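Local structure of Dr hemagglutinin structural subunit (1UT1) at residues T20-T25 / A48-V53; F79-D84 / L90-R95; I121-D126 / L139-G144. The protein builds adhesive fimbriae of uropathogenic Escherichia coli that bind the Dr blood group antigen, agglutinate human erythrocytes and mediate adherence to the upper urinary tract. The protein carries 3 engineered substitutions. All coordinates share one frame; numbering follows the deposited sequence.

The three contacts surround one hydrophobic interior, their centres 8 to 10 Å apart. Contact 2 is the hairpin of strands 78-83 and 89-96. Contact 3 spans the interior between the next strand on either flank of that hairpin, 118-125 beside 89-96 and 135-147 beside 78-83. Contact 1 brings together the strands one step further out, 16-25 and 49-58. Leu22 CD2 of contact 1 meets Leu90 CD2 of contact 2 at 3.7 Å. Probable backbone hydrogen bonds link contact 1 to contact 3 (Val53 N to Ile121 O, 2.7 Å) and contact 2 to contact 3 (Asn93 N to Tyr124 O, 2.8 Å). Both segments of contact 1 lie in the predicted receptor-binding region.

Contact 1 of 3, residues T20-T25 / A48-V53; sequences TKLTVT and APIGPV. With EDO (1,2-ethanediol), chain H.
Thr20 and Leu22 face Ile50 across two nearly antiparallel strands, whose segment axes run at 158° and approach to 7.3 Å, wider than a hydrogen-bonded pair. Side chains and water fill the separation. Methyl ends meet where Leu22 CD2 lies against Ile50 CD1 at 3.5 Å, the two side chains crossing at about a right angle; Ile50 has two conformers, so the closeness of this fit is doubtful. Thr20 uses both branches. Its CG2, anti to the backbone N while OG1 stands beside that N (chi1 -65°), lies 3.6 Å from Ile50 CG2. Val53 comes in alongside through its CG2, 3.4 Å from Thr20 OG1, which also bonds to a water, 2.9 Å away, that donates to Pro52 O. Threonine suits this place because one branch joins the apolar packing and the other takes up a buried, ordered water. A second water donates to Lys21 O at 2.8 Å and, by a longer bond, to Ile50 O, so carbonyls of both strands are tied together without a direct bond. Farther along, an ethanediol, probably from the crystallisation liquor, donates from O2 to Val24 O at 2.7 Å and is also hydrogen-bonded to Gly15 O of the second subunit. Ile50 and Gly51 both face Ile123 of strand 118-125, forming a classic beta bulge; glycine suits a position where the adjoining Pro52 ring leaves little room. Strand edges joined by water and by a few aliphatic contacts, approaching across the interior without direct bonding, are consistent with the immunoglobulin-like fold of Dr-family adhesins.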
ATOM      1  N   THR A  20       4.080  -8.809   8.043  1.00 10.32           N
ATOM      2  CA  THR A  20       5.455  -8.663   8.550  1.00  9.91           C
ATOM      3  C   THR A  20       6.385  -8.669   7.355  1.00 13.98           C
ATOM      4  O   THR A  20       6.351  -9.586   6.541  1.00 12.79           O
ATOM      5  CB  THR A  20       5.816  -9.851   9.485  1.00 16.63           C
ATOM      6  OG1 THR A  20       4.973  -9.801  10.653  1.00 12.62           O
ATOM      7  CG2 THR A  20       7.304  -9.787   9.916  1.00 17.21           C
ATOM      8  N   LYS A  21       7.137  -7.590   7.195  1.00 12.01           N
ATOM      9  CA  LYS A  21       7.963  -7.397   6.018  1.00 10.40           C
ATOM     10  C   LYS A  21       9.411  -7.261   6.411  1.00 16.50           C
ATOM     11  O   LYS A  21       9.744  -6.711   7.494  1.00 14.89           O
ATOM     12  CB  LYS A  21       7.533  -6.124   5.302  1.00 13.63           C
ATOM     13  CG  LYS A  21       6.138  -6.215   4.690  1.00 20.82           C
ATOM     14  CD  LYS A  21       5.840  -4.980   3.829  1.00 27.57           C
ATOM     15  CE  LYS A  21       4.349  -4.887   3.478  1.00 39.80           C
ATOM     16  NZ  LYS A  21       3.852  -3.471   3.458  1.00 47.53           N
ATOM     17  N   LEU A  22      10.286  -7.730   5.527  1.00 10.36           N
ATOM     18  CA  LEU A  22      11.709  -7.612   5.776  1.00 10.45           C
ATOM     19  C   LEU A  22      12.402  -7.519   4.429  1.00 11.64           C
ATOM     20  O   LEU A  22      12.156  -8.329   3.577  1.00 11.75           O
ATOM     21  CB  LEU A  22      12.228  -8.872   6.542  1.00 11.39           C
ATOM     22  CG  LEU A  22      13.751  -8.960   6.674  1.00 16.41           C
ATOM     23  CD1 LEU A  22      14.234  -7.900   7.569  1.00 17.23           C
ATOM     24  CD2 LEU A  22      14.213 -10.343   7.152  1.00 19.90           C
ATOM     25  N   THR A  23      13.301  -6.554   4.268  1.00 10.74           N
ATOM     26  CA  THR A  23      14.160  -6.513   3.102  1.00 10.61           C
ATOM     27  C   THR A  23      15.527  -7.073   3.501  1.00 12.68           C
ATOM     28  O   THR A  23      16.140  -6.627   4.485  1.00 12.43           O
ATOM     29  CB  THR A  23      14.309  -5.086   2.565  1.00 13.85           C
ATOM     30  OG1 THR A  23      13.028  -4.634   2.089  1.00 14.47           O
ATOM     31  CG2 THR A  23      15.336  -5.053   1.435  1.00 11.76           C
ATOM     32  N   VAL A  24      15.986  -8.063   2.742  1.00  9.90           N
ATOM     33  CA  VAL A  24      17.268  -8.723   2.997  1.00  7.93           C
ATOM     34  C   VAL A  24      18.288  -8.134   2.004  1.00 11.08           C
ATOM     35  O   VAL A  24      17.981  -7.956   0.826  1.00 11.35           O
ATOM     36  CB  VAL A  24      17.151 -10.257   2.787  1.00 11.39           C
ATOM     37  CG1 VAL A  24      18.556 -10.957   2.898  1.00 12.06           C
ATOM     38  CG2 VAL A  24      16.186 -10.837   3.834  1.00 10.07           C
ATOM     39  N   THR A  25      19.450  -7.746   2.511  1.00  8.98           N
ATOM     40  CA  THR A  25      20.477  -7.169   1.662  1.00 11.92           C
ATOM     41  C   THR A  25      21.819  -7.895   1.790  1.00 15.27           C
ATOM     42  O   THR A  25      21.986  -8.793   2.648  1.00 12.62           O
ATOM     43  CB  THR A  25      20.695  -5.682   2.010  1.00 13.27           C
ATOM     44  OG1 THR A  25      21.502  -5.558   3.200  1.00 12.07           O
ATOM     45  CG2 THR A  25      19.355  -4.972   2.216  1.00  8.24           C
ATOM     46  N   ALA A  48      17.041 -14.985  15.134  1.00 11.22           N
ATOM     47  CA  ALA A  48      17.069 -13.539  14.972  1.00 10.60           C
ATOM     48  C   ALA A  48      15.633 -13.064  14.828  1.00 13.85           C
ATOM     49  O   ALA A  48      14.834 -13.683  14.120  1.00 11.01           O
ATOM     50  CB  ALA A  48      17.863 -13.143  13.790  1.00 11.56           C
ATOM     51  N   PRO A  49      15.293 -11.970  15.495  0.65  9.09           N
ATOM     52  CA  PRO A  49      13.907 -11.506  15.455  1.00  8.79           C
ATOM     53  C   PRO A  49      13.609 -10.810  14.146  1.00 10.86           C
ATOM     54  O   PRO A  49      14.404 -10.035  13.643  1.00 12.83           O
ATOM     55  CB  PRO A  49      13.845 -10.506  16.620  0.65  9.83           C
ATOM     56  CG  PRO A  49      15.278  -9.948  16.689  0.65 11.58           C
ATOM     57  CD  PRO A  49      16.189 -11.032  16.223  0.65  8.60           C
ATOM     58  N   ILE A  50      12.488 -11.175  13.553  1.00  9.50           N
ATOM     59  CA  ILE A  50      12.003 -10.496  12.344  1.00  9.48           C
ATOM     60  C   ILE A  50      11.097  -9.354  12.773  1.00 14.20           C
ATOM     61  O   ILE A  50      11.299  -8.219  12.351  1.00 14.63           O
ATOM     62  CB  ILE A  50      11.285 -11.450  11.396  1.00 12.79           C
ATOM     63  CG1 ILE A  50      12.242 -12.557  10.922  0.65 13.99           C
ATOM     64  CG2 ILE A  50      10.755 -10.675  10.155  1.00 14.99           C
ATOM     65  CD1 ILE A  50      13.368 -12.058  10.054  0.65 17.39           C
ATOM     66  N   GLY A  51      10.195  -9.614  13.720  1.00 10.50           N
ATOM     67  CA  GLY A  51       9.397  -8.528  14.284  1.00 10.44           C
ATOM     68  C   GLY A  51       8.278  -9.089  15.145  1.00  9.26           C
ATOM     69  O   GLY A  51       8.002 -10.270  15.116  1.00 10.01           O
ATOM     70  N   PRO A  52       7.649  -8.228  15.923  1.00  8.78           N
ATOM     71  CA  PRO A  52       6.507  -8.628  16.717  1.00  8.40           C
ATOM     72  C   PRO A  52       5.215  -8.450  15.902  1.00  9.27           C
ATOM     73  O   PRO A  52       5.116  -7.569  15.042  1.00 10.30           O
ATOM     74  CB  PRO A  52       6.512  -7.593  17.872  1.00  9.80           C
ATOM     75  CG  PRO A  52       7.022  -6.306  17.178  1.00 13.55           C
ATOM     76  CD  PRO A  52       8.013  -6.796  16.115  1.00  9.66           C
ATOM     77  N   VAL A  53       4.185  -9.188  16.292  1.00  7.60           N
ATOM     78  CA  VAL A  53       2.829  -8.974  15.740  1.00  9.34           C
ATOM     79  C   VAL A  53       1.893  -8.910  16.938  1.00 11.34           C
ATOM     80  O   VAL A  53       1.804  -9.880  17.704  1.00 11.74           O
ATOM     81  CB  VAL A  53       2.409 -10.141  14.820  1.00 13.81           C
ATOM     82  CG1 VAL A  53       0.995  -9.932  14.316  1.00 14.01           C
ATOM     83  CG2 VAL A  53       3.381 -10.269  13.634  1.00 14.34           C
TER
HETATM   84  C1  EDO H1141      16.240  -6.200  -2.501  1.00 25.81           C
HETATM   85  O1  EDO H1141      16.009  -4.804  -2.389  1.00 28.10           O
HETATM   86  C2  EDO H1141      17.744  -6.450  -2.412  1.00 20.11           C
HETATM   87  O2  EDO H1141      18.216  -6.072  -1.110  1.00 14.65           O
HETATM   88  O   HOH W   1       5.999  -7.737  12.460  1.00 29.74           O
HETATM   89  O   HOH W   2       9.553  -6.747  10.282  1.00 42.49           O

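Contact 2 of 3, residues F79-D84 / L90-R95; sequences FFLISD and LYVNIR. With EDO (1,2-ethanediol), chain I.
Phe79 and Ile94 meet end to face: Ile94 CD1 sits over one face of the phenyl ring, 3.6 Å from its centroid and 16° off the normal, a CH-pi contact in which the two side chains cross at about a right angle. The first torsion of Ile94 sets CG1 beside the backbone N, and the fully extended second torsion carries the methyl end out to the ring. A flat phenyl suits this site because its face can receive an aliphatic methyl. Next along the same face of the hairpin, Leu81 CD1 meets Val92 CG1 at 3.6 Å, again nearly at right angles, while Leu81 and Leu90 come together at their CB atoms. Branched aliphatic residues can fill this interior side closely. Phe80 and Tyr91 occupy the other face, side by side and pointing the same way. Their rings are oblique, with planes at 73°, and Phe80 CD2 lies 3.6 Å from Tyr91 CE2. Phe80 CG is wedged between its backbone N and carbonyl carbon (chi1 38°), which swings the ring up beside the tyrosine. Beneath these pairs, Leu81 N donates to Leu90 O and Leu90 N to Leu81 O, each at 2.9 Å, and Val92 N donates to Phe79 O at 3.1 Å. A water takes the place of the return bond of this last pair, accepting from Phe79 N at 2.9 Å and donating to Val92 O at 2.6 Å. Strand 78-83 is bordered by the short strand 74-75 as well as by 135-147, which bonds to it through Thr138 and Ile82; 118-125 bonds to 89-96. On the interior face, Leu81 packs on Tyr137 and Leu139, and Ile94 on Ile121 and Ile123.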
ATOM      1  N   PHE A  79       6.251 -22.504   8.521  1.00 12.65           N
ATOM      2  CA  PHE A  79       5.920 -21.136   8.111  1.00  9.63           C
ATOM      3  C   PHE A  79       7.196 -20.480   7.569  1.00  9.82           C
ATOM      4  O   PHE A  79       8.313 -20.766   8.025  1.00  9.94           O
ATOM      5  CB  PHE A  79       5.469 -20.307   9.324  1.00 10.31           C
ATOM      6  CG  PHE A  79       4.146 -20.732   9.888  1.00 11.26           C
ATOM      7  CD1 PHE A  79       4.086 -21.536  11.010  1.00 15.94           C
ATOM      8  CD2 PHE A  79       2.953 -20.313   9.283  1.00 10.88           C
ATOM      9  CE1 PHE A  79       2.839 -21.887  11.575  1.00 16.19           C
ATOM     10  CE2 PHE A  79       1.720 -20.684   9.796  1.00 14.07           C
ATOM     11  CZ  PHE A  79       1.659 -21.506  10.921  1.00 14.32           C
ATOM     12  N   PHE A  80       7.010 -19.522   6.665  1.00  8.85           N
ATOM     13  CA  PHE A  80       8.155 -18.782   6.129  1.00  9.64           C
ATOM     14  C   PHE A  80       7.684 -17.485   5.544  1.00 10.36           C
ATOM     15  O   PHE A  80       6.548 -17.403   5.036  1.00 10.73           O
ATOM     16  CB  PHE A  80       8.914 -19.602   5.045  1.00 10.93           C
ATOM     17  CG  PHE A  80       8.012 -20.414   4.141  1.00 12.13           C
ATOM     18  CD1 PHE A  80       7.457 -19.848   2.995  1.00 13.09           C
ATOM     19  CD2 PHE A  80       7.702 -21.741   4.458  1.00 12.68           C
ATOM     20  CE1 PHE A  80       6.590 -20.590   2.166  1.00 14.57           C
ATOM     21  CE2 PHE A  80       6.787 -22.483   3.665  1.00 15.02           C
ATOM     22  CZ  PHE A  80       6.260 -21.908   2.510  1.00 14.88           C
ATOM     23  N   LEU A  81       8.527 -16.462   5.633  1.00  8.03           N
ATOM     24  CA  LEU A  81       8.315 -15.259   4.838  1.00  8.52           C
ATOM     25  C   LEU A  81       8.662 -15.697   3.417  1.00 11.09           C
ATOM     26  O   LEU A  81       9.482 -16.589   3.223  1.00 10.56           O
ATOM     27  CB  LEU A  81       9.262 -14.130   5.243  1.00  8.01           C
ATOM     28  CG  LEU A  81       8.776 -13.263   6.407  1.00 10.62           C
ATOM     29  CD1 LEU A  81       8.902 -14.059   7.663  1.00 10.07           C
ATOM     30  CD2 LEU A  81       9.639 -11.981   6.488  1.00  8.48           C
ATOM     31  N   ILE A  82       8.027 -15.067   2.441  1.00 10.99           N
ATOM     32  CA  ILE A  82       8.242 -15.420   1.045  1.00 10.58           C
ATOM     33  C   ILE A  82       8.681 -14.182   0.264  1.00 13.62           C
ATOM     34  O   ILE A  82       8.238 -13.079   0.548  1.00 11.16           O
ATOM     35  CB  ILE A  82       6.949 -16.041   0.419  1.00 12.73           C
ATOM     36  CG1 ILE A  82       7.281 -16.752  -0.921  1.00 12.35           C
ATOM     37  CG2 ILE A  82       5.853 -14.987   0.247  1.00 13.70           C
ATOM     38  CD1 ILE A  82       8.085 -18.076  -0.757  1.00 12.16           C
ATOM     39  N   SER A  83       9.598 -14.364  -0.689  1.00 11.09           N
ATOM     40  CA  SER A  83      10.054 -13.233  -1.521  1.00 10.18           C
ATOM     41  C   SER A  83       8.914 -12.718  -2.434  1.00 13.53           C
ATOM     42  O   SER A  83       7.920 -13.415  -2.679  1.00 11.96           O
ATOM     43  CB  SER A  83      11.262 -13.647  -2.375  1.00 13.32           C
ATOM     44  OG  SER A  83      10.934 -14.748  -3.207  1.00 15.31           O
ATOM     45  N   ASP A  84       9.085 -11.507  -2.953  1.00 14.04           N
ATOM     46  CA  ASP A  84       8.090 -10.894  -3.838  1.00 13.80           C
ATOM     47  C   ASP A  84       7.760 -11.808  -5.054  1.00 16.83           C
ATOM     48  O   ASP A  84       6.612 -11.875  -5.490  1.00 17.83           O
ATOM     49  CB  ASP A  84       8.614  -9.555  -4.341  1.00 13.86           C
ATOM     50  CG  ASP A  84       8.350  -8.429  -3.375  1.00 18.69           C
ATOM     51  OD1 ASP A  84       7.830  -8.691  -2.273  1.00 17.33           O
ATOM     52  OD2 ASP A  84       8.834  -7.314  -3.648  1.00 20.18           O
ATOM     53  N   LEU A  90      12.100 -17.760   3.758  1.00 10.14           N
ATOM     54  CA  LEU A  90      12.870 -17.492   4.978  1.00 10.34           C
ATOM     55  C   LEU A  90      12.066 -18.130   6.103  1.00 12.33           C
ATOM     56  O   LEU A  90      10.993 -17.629   6.464  1.00 10.79           O
ATOM     57  CB  LEU A  90      12.996 -15.990   5.200  1.00 10.04           C
ATOM     58  CG  LEU A  90      13.720 -15.502   6.457  1.00 12.89           C
ATOM     59  CD1 LEU A  90      15.180 -16.051   6.471  1.00 12.36           C
ATOM     60  CD2 LEU A  90      13.736 -13.936   6.434  1.00 13.90           C
ATOM     61  N   TYR A  91      12.505 -19.313   6.553  1.00  9.90           N
ATOM     62  CA  TYR A  91      11.746 -20.076   7.537  1.00  8.85           C
ATOM     63  C   TYR A  91      11.761 -19.369   8.869  1.00 10.72           C
ATOM     64  O   TYR A  91      12.816 -18.920   9.347  1.00  9.60           O
ATOM     65  CB  TYR A  91      12.335 -21.459   7.691  1.00 10.19           C
ATOM     66  CG  TYR A  91      12.102 -22.291   6.451  1.00 12.60           C
ATOM     67  CD1 TYR A  91      13.086 -22.418   5.484  1.00 15.21           C
ATOM     68  CD2 TYR A  91      10.886 -22.926   6.252  1.00 13.69           C
ATOM     69  CE1 TYR A  91      12.875 -23.193   4.338  1.00 16.22           C
ATOM     70  CE2 TYR A  91      10.654 -23.666   5.097  1.00 16.39           C
ATOM     71  CZ  TYR A  91      11.651 -23.778   4.143  1.00 23.00           C
ATOM     72  OH  TYR A  91      11.441 -24.596   3.035  1.00 22.48           O
ATOM     73  N   VAL A  92      10.614 -19.392   9.530  1.00  8.59           N
ATOM     74  CA  VAL A  92      10.504 -18.750  10.829  1.00  8.12           C
ATOM     75  C   VAL A  92       9.777 -19.616  11.852  1.00 10.77           C
ATOM     76  O   VAL A  92       8.919 -20.442  11.498  1.00 10.21           O
ATOM     77  CB  VAL A  92       9.748 -17.374  10.725  1.00 10.35           C
ATOM     78  CG1 VAL A  92      10.569 -16.359   9.900  1.00 10.94           C
ATOM     79  CG2 VAL A  92       8.301 -17.537  10.124  1.00 11.31           C
ATOM     80  N   ASN A  93      10.001 -19.277  13.128  1.00  8.07           N
ATOM     81  CA  ASN A  93       9.180 -19.768  14.231  1.00  9.87           C
ATOM     82  C   ASN A  93       8.272 -18.639  14.661  1.00 12.29           C
ATOM     83  O   ASN A  93       8.627 -17.469  14.544  1.00 10.69           O
ATOM     84  CB  ASN A  93      10.040 -20.157  15.416  1.00 13.72           C
ATOM     85  CG  ASN A  93      10.723 -21.477  15.212  1.00 26.39           C
ATOM     86  OD1 ASN A  93      10.103 -22.457  14.767  1.00 24.25           O
ATOM     87  ND2 ASN A  93      12.019 -21.501  15.461  1.00 18.51           N
ATOM     88  N   ILE A  94       7.081 -19.003  15.099  1.00  9.83           N
ATOM     89  CA  ILE A  94       6.073 -18.047  15.560  1.00 11.32           C
ATOM     90  C   ILE A  94       5.778 -18.425  16.992  1.00 13.02           C
ATOM     91  O   ILE A  94       5.476 -19.587  17.281  1.00 11.34           O
ATOM     92  CB  ILE A  94       4.778 -18.216  14.725  1.00 15.50           C
ATOM     93  CG1 ILE A  94       5.091 -17.916  13.238  1.00 17.13           C
ATOM     94  CG2 ILE A  94       3.669 -17.338  15.254  1.00 16.10           C
ATOM     95  CD1 ILE A  94       3.876 -18.138  12.283  1.00 20.58           C
ATOM     96  N   ARG A  95       5.947 -17.475  17.913  1.00 10.60           N
ATOM     97  CA  ARG A  95       5.878 -17.792  19.338  1.00 10.47           C
ATOM     98  C   ARG A  95       5.263 -16.634  20.147  1.00 11.32           C
ATOM     99  O   ARG A  95       5.785 -15.538  20.125  1.00 10.81           O
ATOM    100  CB  ARG A  95       7.302 -18.076  19.860  1.00 13.89           C
ATOM    101  CG  ARG A  95       7.348 -18.492  21.329  1.00 28.11           C
ATOM    102  CD  ARG A  95       8.715 -19.004  21.704  1.00 35.52           C
ATOM    103  NE  ARG A  95       9.644 -17.907  21.979  1.00 37.37           N
ATOM    104  CZ  ARG A  95      10.656 -17.543  21.186  1.00 50.01           C
ATOM    105  NH1 ARG A  95      10.877 -18.175  20.032  1.00 31.69           N
ATOM    106  NH2 ARG A  95      11.438 -16.530  21.534  1.00 27.17           N
TER
HETATM  107  C1  EDO I1142      14.701 -12.770  -4.048  1.00 27.05           C
HETATM  108  O1  EDO I1142      13.601 -13.535  -4.556  1.00 26.04           O
HETATM  109  C2  EDO I1142      15.928 -12.997  -4.963  1.00 28.86           C
HETATM  110  O2  EDO I1142      15.518 -12.973  -6.346  1.00 29.85           O
HETATM  111  O   HOH W   3       8.182 -22.817  10.688  1.00 24.97           O

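Contact 3 of 3, residues I121-D126 / L139-G144; sequences IGIYVD and LTLTGG
Ile123 reaches across the interior to Leu139 and Leu141, which stand two residues apart on strand 135-147. Its CD1 approaches Leu139 CD2 to 3.9 Å, and its CG2 touches the same methyl at 4.1 Å, so both branches of the isoleucine rest on the same side of one leucine methyl. The longer approach is to Leu141 CD1, 4.3 Å from Ile123 CD1. Ile123 and Leu139 cross obliquely, and their backbones keep well apart, 9.3 Å between CA atoms. Leu139 holds CG anti to its backbone N (chi1 165°), which carries CD2 inward to meet the isoleucine. Isoleucine, with two unequal arms, suits a point where several side chains converge, and leucine has the length to reach from the facing strand. In the next shell, Val92 of strand 89-96 and Val53 of strand 49-58 pack on Ile123. Backbone bonds to neighbouring strands set both strands in place, among them that of Leu139 with Thr20. The alternation of the strands turns polar residues the other way. Thr142 OG1 bonds to Thr17 OG1, and the Tyr124 ring, in a cation-pi contact with Arg95, brings its OH to 3.7 Å from Gly122 CA, where glycine leaves room for it. The contact itself contains methyl groups alone, with no polar pair to fix a direction; its hold is therefore dispersion and the burial of hydrocarbon, and its geometry is probably set by the strands that present these side chains.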
ATOM      1  N   ILE A 121       2.928 -11.783  19.456  1.00  9.28           N
ATOM      2  CA  ILE A 121       3.479 -12.956  18.787  1.00 10.18           C
ATOM      3  C   ILE A 121       4.820 -12.498  18.179  1.00 13.32           C
ATOM      4  O   ILE A 121       4.869 -11.507  17.466  1.00 15.40           O
ATOM      5  CB  ILE A 121       2.568 -13.381  17.608  1.00 12.62           C
ATOM      6  CG1 ILE A 121       1.191 -13.868  18.105  1.00 15.00           C
ATOM      7  CG2 ILE A 121       3.270 -14.444  16.741  1.00 13.09           C
ATOM      8  CD1 ILE A 121       1.226 -15.136  18.820  1.00 15.50           C
ATOM      9  N   GLY A 122       5.896 -13.194  18.496  1.00  8.96           N
ATOM     10  CA  GLY A 122       7.200 -12.890  17.918  1.00  8.88           C
ATOM     11  C   GLY A 122       7.421 -13.795  16.697  1.00 13.04           C
ATOM     12  O   GLY A 122       7.068 -14.977  16.714  1.00 10.93           O
ATOM     13  N   ILE A 123       8.029 -13.240  15.666  1.00  8.33           N
ATOM     14  CA  ILE A 123       8.382 -14.008  14.468  1.00  7.28           C
ATOM     15  C   ILE A 123       9.927 -14.037  14.472  1.00 10.95           C
ATOM     16  O   ILE A 123      10.560 -12.963  14.534  1.00 12.08           O
ATOM     17  CB  ILE A 123       7.944 -13.264  13.203  1.00 10.09           C
ATOM     18  CG1 ILE A 123       6.427 -12.953  13.228  1.00 11.76           C
ATOM     19  CG2 ILE A 123       8.313 -14.093  11.950  1.00 12.06           C
ATOM     20  CD1 ILE A 123       5.525 -14.192  13.427  1.00 15.13           C
ATOM     21  N   TYR A 124      10.527 -15.238  14.415  1.00  8.39           N
ATOM     22  CA  TYR A 124      11.993 -15.361  14.516  1.00  9.02           C
ATOM     23  C   TYR A 124      12.528 -16.245  13.419  1.00 12.03           C
ATOM     24  O   TYR A 124      11.902 -17.230  13.033  1.00 11.47           O
ATOM     25  CB  TYR A 124      12.359 -16.023  15.868  1.00 10.51           C
ATOM     26  CG  TYR A 124      11.742 -15.340  17.063  1.00  9.53           C
ATOM     27  CD1 TYR A 124      12.394 -14.263  17.683  1.00  9.92           C
ATOM     28  CD2 TYR A 124      10.451 -15.658  17.475  1.00 10.36           C
ATOM     29  CE1 TYR A 124      11.822 -13.622  18.786  1.00  9.68           C
ATOM     30  CE2 TYR A 124       9.859 -15.017  18.594  1.00 10.71           C
ATOM     31  CZ  TYR A 124      10.566 -13.993  19.232  1.00 10.01           C
ATOM     32  OH  TYR A 124       9.969 -13.304  20.285  1.00 10.46           O
ATOM     33  N   VAL A 125      13.755 -15.978  13.005  1.00  8.92           N
ATOM     34  CA  VAL A 125      14.402 -16.841  12.005  1.00  8.01           C
ATOM     35  C   VAL A 125      14.558 -18.254  12.599  1.00 11.78           C
ATOM     36  O   VAL A 125      15.001 -18.415  13.725  1.00 13.65           O
ATOM     37  CB  VAL A 125      15.786 -16.248  11.604  1.00 10.21           C
ATOM     38  CG1 VAL A 125      16.577 -17.232  10.722  1.00 10.29           C
ATOM     39  CG2 VAL A 125      15.585 -14.905  10.866  1.00  9.96           C
ATOM     40  N   ASP A 126      14.143 -19.273  11.855  1.00  9.91           N
ATOM     41  CA  ASP A 126      14.252 -20.662  12.341  1.00 10.33           C
ATOM     42  C   ASP A 126      15.441 -21.357  11.643  1.00 15.21           C
ATOM     43  O   ASP A 126      15.307 -21.811  10.516  1.00 15.20           O
ATOM     44  CB  ASP A 126      12.963 -21.445  12.025  1.00 12.18           C
ATOM     45  CG  ASP A 126      13.014 -22.897  12.544  1.00 17.62           C
ATOM     46  OD1 ASP A 126      13.915 -23.232  13.366  1.00 18.01           O
ATOM     47  OD2 ASP A 126      12.236 -23.723  12.039  1.00 23.78           O
ATOM     48  N   LEU A 139       5.385 -11.977   5.375  1.00  8.96           N
ATOM     49  CA  LEU A 139       4.594 -13.002   6.044  1.00  9.45           C
ATOM     50  C   LEU A 139       3.271 -12.333   6.412  1.00 13.60           C
ATOM     51  O   LEU A 139       3.254 -11.293   7.074  1.00 13.60           O
ATOM     52  CB  LEU A 139       5.256 -13.527   7.317  1.00  9.22           C
ATOM     53  CG  LEU A 139       4.322 -14.336   8.240  1.00 11.94           C
ATOM     54  CD1 LEU A 139       3.885 -15.633   7.571  1.00 12.53           C
ATOM     55  CD2 LEU A 139       5.043 -14.651   9.557  1.00 12.09           C
ATOM     56  N   THR A 140       2.170 -12.881   5.913  1.00  9.40           N
ATOM     57  CA  THR A 140       0.864 -12.268   6.146  1.00  9.10           C
ATOM     58  C   THR A 140       0.002 -13.185   7.032  1.00 11.54           C
ATOM     59  O   THR A 140      -0.108 -14.394   6.762  1.00 12.07           O
ATOM     60  CB  THR A 140       0.171 -12.026   4.795  1.00 13.09           C
ATOM     61  OG1 THR A 140       0.973 -11.128   4.006  1.00 14.25           O
ATOM     62  CG2 THR A 140      -1.196 -11.415   5.005  1.00 13.33           C
ATOM     63  N   LEU A 141      -0.539 -12.630   8.119  1.00  8.99           N
ATOM     64  CA  LEU A 141      -1.332 -13.405   9.103  1.00  8.84           C
ATOM     65  C   LEU A 141      -2.692 -12.738   9.303  1.00 12.89           C
ATOM     66  O   LEU A 141      -2.782 -11.524   9.520  1.00 13.74           O
ATOM     67  CB  LEU A 141      -0.624 -13.457  10.454  1.00  9.37           C
ATOM     68  CG  LEU A 141       0.751 -14.187  10.460  1.00 12.49           C
ATOM     69  CD1 LEU A 141       1.527 -13.885  11.770  1.00 12.31           C
ATOM     70  CD2 LEU A 141       0.547 -15.665  10.311  1.00 12.67           C
ATOM     71  N   THR A 142      -3.738 -13.539   9.230  1.00  9.50           N
ATOM     72  CA  THR A 142      -5.101 -13.032   9.350  1.00  9.11           C
ATOM     73  C   THR A 142      -5.744 -13.636  10.582  1.00 10.23           C
ATOM     74  O   THR A 142      -5.696 -14.845  10.788  1.00  9.62           O
ATOM     75  CB  THR A 142      -5.950 -13.431   8.108  1.00 16.03           C
ATOM     76  OG1 THR A 142      -5.381 -12.827   6.940  1.00 14.76           O
ATOM     77  CG2 THR A 142      -7.437 -12.938   8.287  1.00 13.00           C
ATOM     78  N   GLY A 143      -6.414 -12.798  11.360  1.00  8.05           N
ATOM     79  CA  GLY A 143      -7.057 -13.241  12.591  1.00  8.20           C
ATOM     80  C   GLY A 143      -8.365 -13.931  12.333  1.00 11.79           C
ATOM     81  O   GLY A 143      -9.068 -13.650  11.346  1.00 12.38           O
ATOM     82  N   GLY A 144      -8.709 -14.828  13.235  1.00  9.96           N
ATOM     83  CA  GLY A 144      -9.943 -15.590  13.113  1.00  9.73           C
ATOM     84  C   GLY A 144      -9.995 -16.587  14.253  1.00 11.71           C
ATOM     85  O   GLY A 144      -9.390 -16.368  15.297  1.00 10.67           O
TER